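Local coordinates for oxidoreductase, NAD-binding/iron-sulfur cluster-binding protein (Nitratireductor pacificus pht-3B, PDB 6ZXU), which is a catabolic reductive dehalogenase that carries cobalamin and two iron-sulfur clusters, probably using them to remove halogen from organohalide substrates, at residues L495-R500 / P530-L535. Numbering follows the deposited sequence.
Sequences LGEVSR and PIDFGL. With SF4 (iron/sulfur cluster), chain D.
I531 lays CD1 against the backbone of G496, 3.8 Å from G496 N, in the ferredoxin-type cluster-binding part of the chain, beside the short hairpin of strands 497-498 and 505-506. A water bridges I531 N to G496 O. Next comes an Asx turn: D532 OD1 accepts from G534 N at 3.1 Å, and a second water donates to both D532 OD1 and E497 OE1. F533 N gives E497 OE2 a bond of 2.8 Å, while E497 OE2 also lies over one face of the F533 ring, 3.3 Å from its CD1. G534 is the N-cap of helix 535-540, whose first residue, L535, also donates its backbone N-H to E497 OE2, N to OE2 3.2 Å. The two donors come from opposite faces of the carboxylate; OE1 is held by T300 and Q536. An alanine at E497 would probably leave F533 N and L535 N without their shared acceptor and loosen the turn leading into the helix that carries C539, a cluster ligand. L535 then packs CD2 on S499 CB at 3.9 Å, and that same CB lies 3.9 Å from sulfur S2 of the cluster.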
ATOM      1  N   LEU A 495       3.947 -13.178  -7.958  1.00 13.91           N
ATOM      2  CA  LEU A 495       3.494 -12.544  -6.671  1.00 15.24           C
ATOM      3  C   LEU A 495       2.068 -12.859  -6.322  1.00 15.96           C
ATOM      4  O   LEU A 495       1.687 -12.642  -5.188  1.00 17.48           O
ATOM      5  CB  LEU A 495       3.737 -11.042  -6.691  1.00 14.32           C
ATOM      6  CG  LEU A 495       5.182 -10.591  -6.806  1.00 15.58           C
ATOM      7  CD1 LEU A 495       5.237  -9.119  -6.947  1.00 18.13           C
ATOM      8  CD2 LEU A 495       6.045 -11.075  -5.708  1.00 18.78           C
ATOM      9  N   GLY A 496       1.317 -13.500  -7.233  1.00 15.37           N
ATOM     10  CA  GLY A 496      -0.037 -13.897  -6.960  1.00 15.19           C
ATOM     11  C   GLY A 496      -0.551 -14.861  -7.981  1.00 17.24           C
ATOM     12  O   GLY A 496       0.032 -15.056  -8.991  1.00 16.25           O
ATOM     13  N   GLU A 497      -1.664 -15.501  -7.648  1.00 15.57           N
ATOM     14  CA  GLU A 497      -2.470 -16.290  -8.595  1.00 14.02           C
ATOM     15  C   GLU A 497      -3.800 -15.575  -8.859  1.00 13.03           C
ATOM     16  O   GLU A 497      -4.302 -14.779  -8.056  1.00 11.51           O
ATOM     17  CB  GLU A 497      -2.821 -17.672  -8.014  1.00 13.83           C
ATOM     18  CG  GLU A 497      -1.790 -18.769  -8.147  1.00 14.15           C
ATOM     19  CD  GLU A 497      -2.378 -20.153  -7.833  1.00 16.21           C
ATOM     20  OE1 GLU A 497      -3.249 -20.642  -8.602  1.00 18.63           O
ATOM     21  OE2 GLU A 497      -1.984 -20.816  -6.863  1.00 14.99           O
ATOM     22  N   VAL A 498      -4.323 -15.812 -10.040  1.00 13.31           N
ATOM     23  CA  VAL A 498      -5.702 -15.473 -10.411  1.00 14.89           C
ATOM     24  C   VAL A 498      -6.684 -15.959  -9.345  1.00 13.88           C
ATOM     25  O   VAL A 498      -6.690 -17.143  -8.967  1.00 13.10           O
ATOM     26  CB  VAL A 498      -6.038 -16.107 -11.780  1.00 13.41           C
ATOM     27  CG1 VAL A 498      -7.523 -16.112 -12.086  1.00 16.62           C
ATOM     28  CG2 VAL A 498      -5.295 -15.310 -12.873  1.00 15.06           C
ATOM     29  N   SER A 499      -7.566 -15.042  -8.883  1.00 15.21           N
ATOM     30  CA  SER A 499      -8.532 -15.321  -7.847  1.00 12.76           C
ATOM     31  C   SER A 499      -9.965 -15.042  -8.357  1.00 12.98           C
ATOM     32  O   SER A 499     -10.175 -14.379  -9.358  1.00 11.48           O
ATOM     33  CB  SER A 499      -8.273 -14.531  -6.584  1.00 12.85           C
ATOM     34  OG  SER A 499      -8.745 -13.204  -6.720  1.00 14.96           O
ATOM     35  N   ARG A 500     -10.931 -15.537  -7.587  1.00 12.71           N
ATOM     36  CA  ARG A 500     -12.342 -15.283  -7.943  1.00 11.90           C
ATOM     37  C   ARG A 500     -12.676 -13.804  -7.929  1.00 11.92           C
ATOM     38  O   ARG A 500     -13.475 -13.324  -8.720  1.00 13.85           O
ATOM     39  CB  ARG A 500     -13.250 -16.104  -7.034  1.00 12.08           C
ATOM     40  CG  ARG A 500     -14.758 -15.833  -7.270  1.00 13.30           C
ATOM     41  CD  ARG A 500     -15.692 -16.690  -6.391  1.00 10.53           C
ATOM     42  NE  ARG A 500     -15.504 -18.082  -6.631  1.00 11.89           N
ATOM     43  CZ  ARG A 500     -15.940 -18.777  -7.669  1.00 12.89           C
ATOM     44  NH1 ARG A 500     -16.742 -18.186  -8.571  1.00 14.27           N
ATOM     45  NH2 ARG A 500     -15.672 -20.045  -7.735  1.00 14.54           N
ATOM     46  N   PRO A 530       6.151 -17.713 -12.319  1.00 16.51           N
ATOM     47  CA  PRO A 530       4.847 -17.829 -11.683  1.00 15.15           C
ATOM     48  C   PRO A 530       4.782 -18.791 -10.533  1.00 15.51           C
ATOM     49  O   PRO A 530       5.629 -19.712 -10.420  1.00 15.08           O
ATOM     50  CB  PRO A 530       3.949 -18.307 -12.833  1.00 17.10           C
ATOM     51  CG  PRO A 530       4.617 -17.812 -14.049  1.00 17.77           C
ATOM     52  CD  PRO A 530       6.065 -17.830 -13.775  1.00 16.38           C
ATOM     53  N   ILE A 531       3.758 -18.646  -9.685  1.00 12.16           N
ATOM     54  CA  ILE A 531       3.650 -19.480  -8.465  1.00 15.92           C
ATOM     55  C   ILE A 531       2.370 -20.324  -8.537  1.00 15.30           C
ATOM     56  O   ILE A 531       1.432 -20.001  -9.266  1.00 14.06           O
ATOM     57  CB  ILE A 531       3.670 -18.667  -7.150  1.00 15.99           C
ATOM     58  CG1 ILE A 531       2.576 -17.659  -7.183  1.00 14.86           C
ATOM     59  CG2 ILE A 531       5.072 -18.092  -6.918  1.00 18.28           C
ATOM     60  CD1 ILE A 531       2.426 -16.860  -5.902  1.00 15.66           C
ATOM     61  N   ASP A 532       2.398 -21.456  -7.836  1.00 16.55           N
ATOM     62  CA  ASP A 532       1.245 -22.351  -7.717  1.00 15.94           C
ATOM     63  C   ASP A 532       1.066 -22.731  -6.245  1.00 18.96           C
ATOM     64  O   ASP A 532       1.858 -23.509  -5.721  1.00 19.26           O
ATOM     65  CB  ASP A 532       1.419 -23.566  -8.556  1.00 21.40           C
ATOM     66  CG  ASP A 532       0.219 -24.561  -8.413  1.00 28.29           C
ATOM     67  OD1 ASP A 532      -0.855 -24.294  -7.789  1.00 27.44           O
ATOM     68  OD2 ASP A 532       0.316 -25.667  -8.938  1.00 39.28           O
ATOM     69  N   PHE A 533       0.063 -22.150  -5.569  1.00 14.71           N
ATOM     70  CA  PHE A 533      -0.167 -22.476  -4.225  1.00 15.62           C
ATOM     71  C   PHE A 533      -1.580 -23.073  -4.003  1.00 18.74           C
ATOM     72  O   PHE A 533      -2.122 -23.053  -2.876  1.00 18.65           O
ATOM     73  CB  PHE A 533       0.109 -21.332  -3.267  1.00 15.89           C
ATOM     74  CG  PHE A 533      -0.753 -20.095  -3.475  1.00 14.44           C
ATOM     75  CD1 PHE A 533      -0.414 -19.150  -4.430  1.00 13.11           C
ATOM     76  CD2 PHE A 533      -1.777 -19.794  -2.611  1.00 14.44           C
ATOM     77  CE1 PHE A 533      -1.136 -17.989  -4.608  1.00 13.88           C
ATOM     78  CE2 PHE A 533      -2.526 -18.625  -2.785  1.00 11.72           C
ATOM     79  CZ  PHE A 533      -2.226 -17.715  -3.780  1.00 13.66           C
ATOM     80  N   GLY A 534      -2.119 -23.652  -5.036  1.00 15.20           N
ATOM     81  CA  GLY A 534      -3.369 -24.340  -4.908  1.00 18.18           C
ATOM     82  C   GLY A 534      -4.607 -23.434  -4.996  1.00 17.60           C
ATOM     83  O   GLY A 534      -5.675 -23.890  -4.722  1.00 15.82           O
ATOM     84  N   LEU A 535      -4.466 -22.163  -5.383  1.00 16.10           N
ATOM     85  CA  LEU A 535      -5.591 -21.216  -5.292  1.00 13.85           C
ATOM     86  C   LEU A 535      -6.706 -21.577  -6.229  1.00 13.43           C
ATOM     87  O   LEU A 535      -7.859 -21.320  -5.908  1.00 13.22           O
ATOM     88  CB  LEU A 535      -5.165 -19.773  -5.481  1.00 13.55           C
ATOM     89  CG  LEU A 535      -6.224 -18.735  -5.167  1.00 12.78           C
ATOM     90  CD1 LEU A 535      -6.549 -18.702  -3.655  1.00 12.64           C
ATOM     91  CD2 LEU A 535      -5.791 -17.391  -5.630  1.00 14.58           C
TER
HETATM   92 FE1  SF4 D 701     -13.036 -15.088  -3.234  1.00 12.69          FE
HETATM   93 FE2  SF4 D 701     -12.807 -17.239  -1.449  1.00 13.05          FE
HETATM   94 FE3  SF4 D 701     -10.872 -15.351  -1.509  1.00 12.96          FE
HETATM   95 FE4  SF4 D 701     -11.093 -17.017  -3.658  1.00 12.02          FE
HETATM   96  S1  SF4 D 701     -10.618 -17.526  -1.490  1.00 14.73           S
HETATM   97  S2  SF4 D 701     -10.859 -14.841  -3.716  1.00 14.46           S
HETATM   98  S3  SF4 D 701     -13.332 -17.217  -3.638  1.00 13.68           S
HETATM   99  S4  SF4 D 701     -13.052 -15.142  -0.985  1.00 15.42           S
HETATM  100  O   HOH W   1       2.134 -16.322 -10.456  1.00 14.14           O
HETATM  101  O   HOH W   2      -3.308 -23.383  -8.326  1.00 18.50           O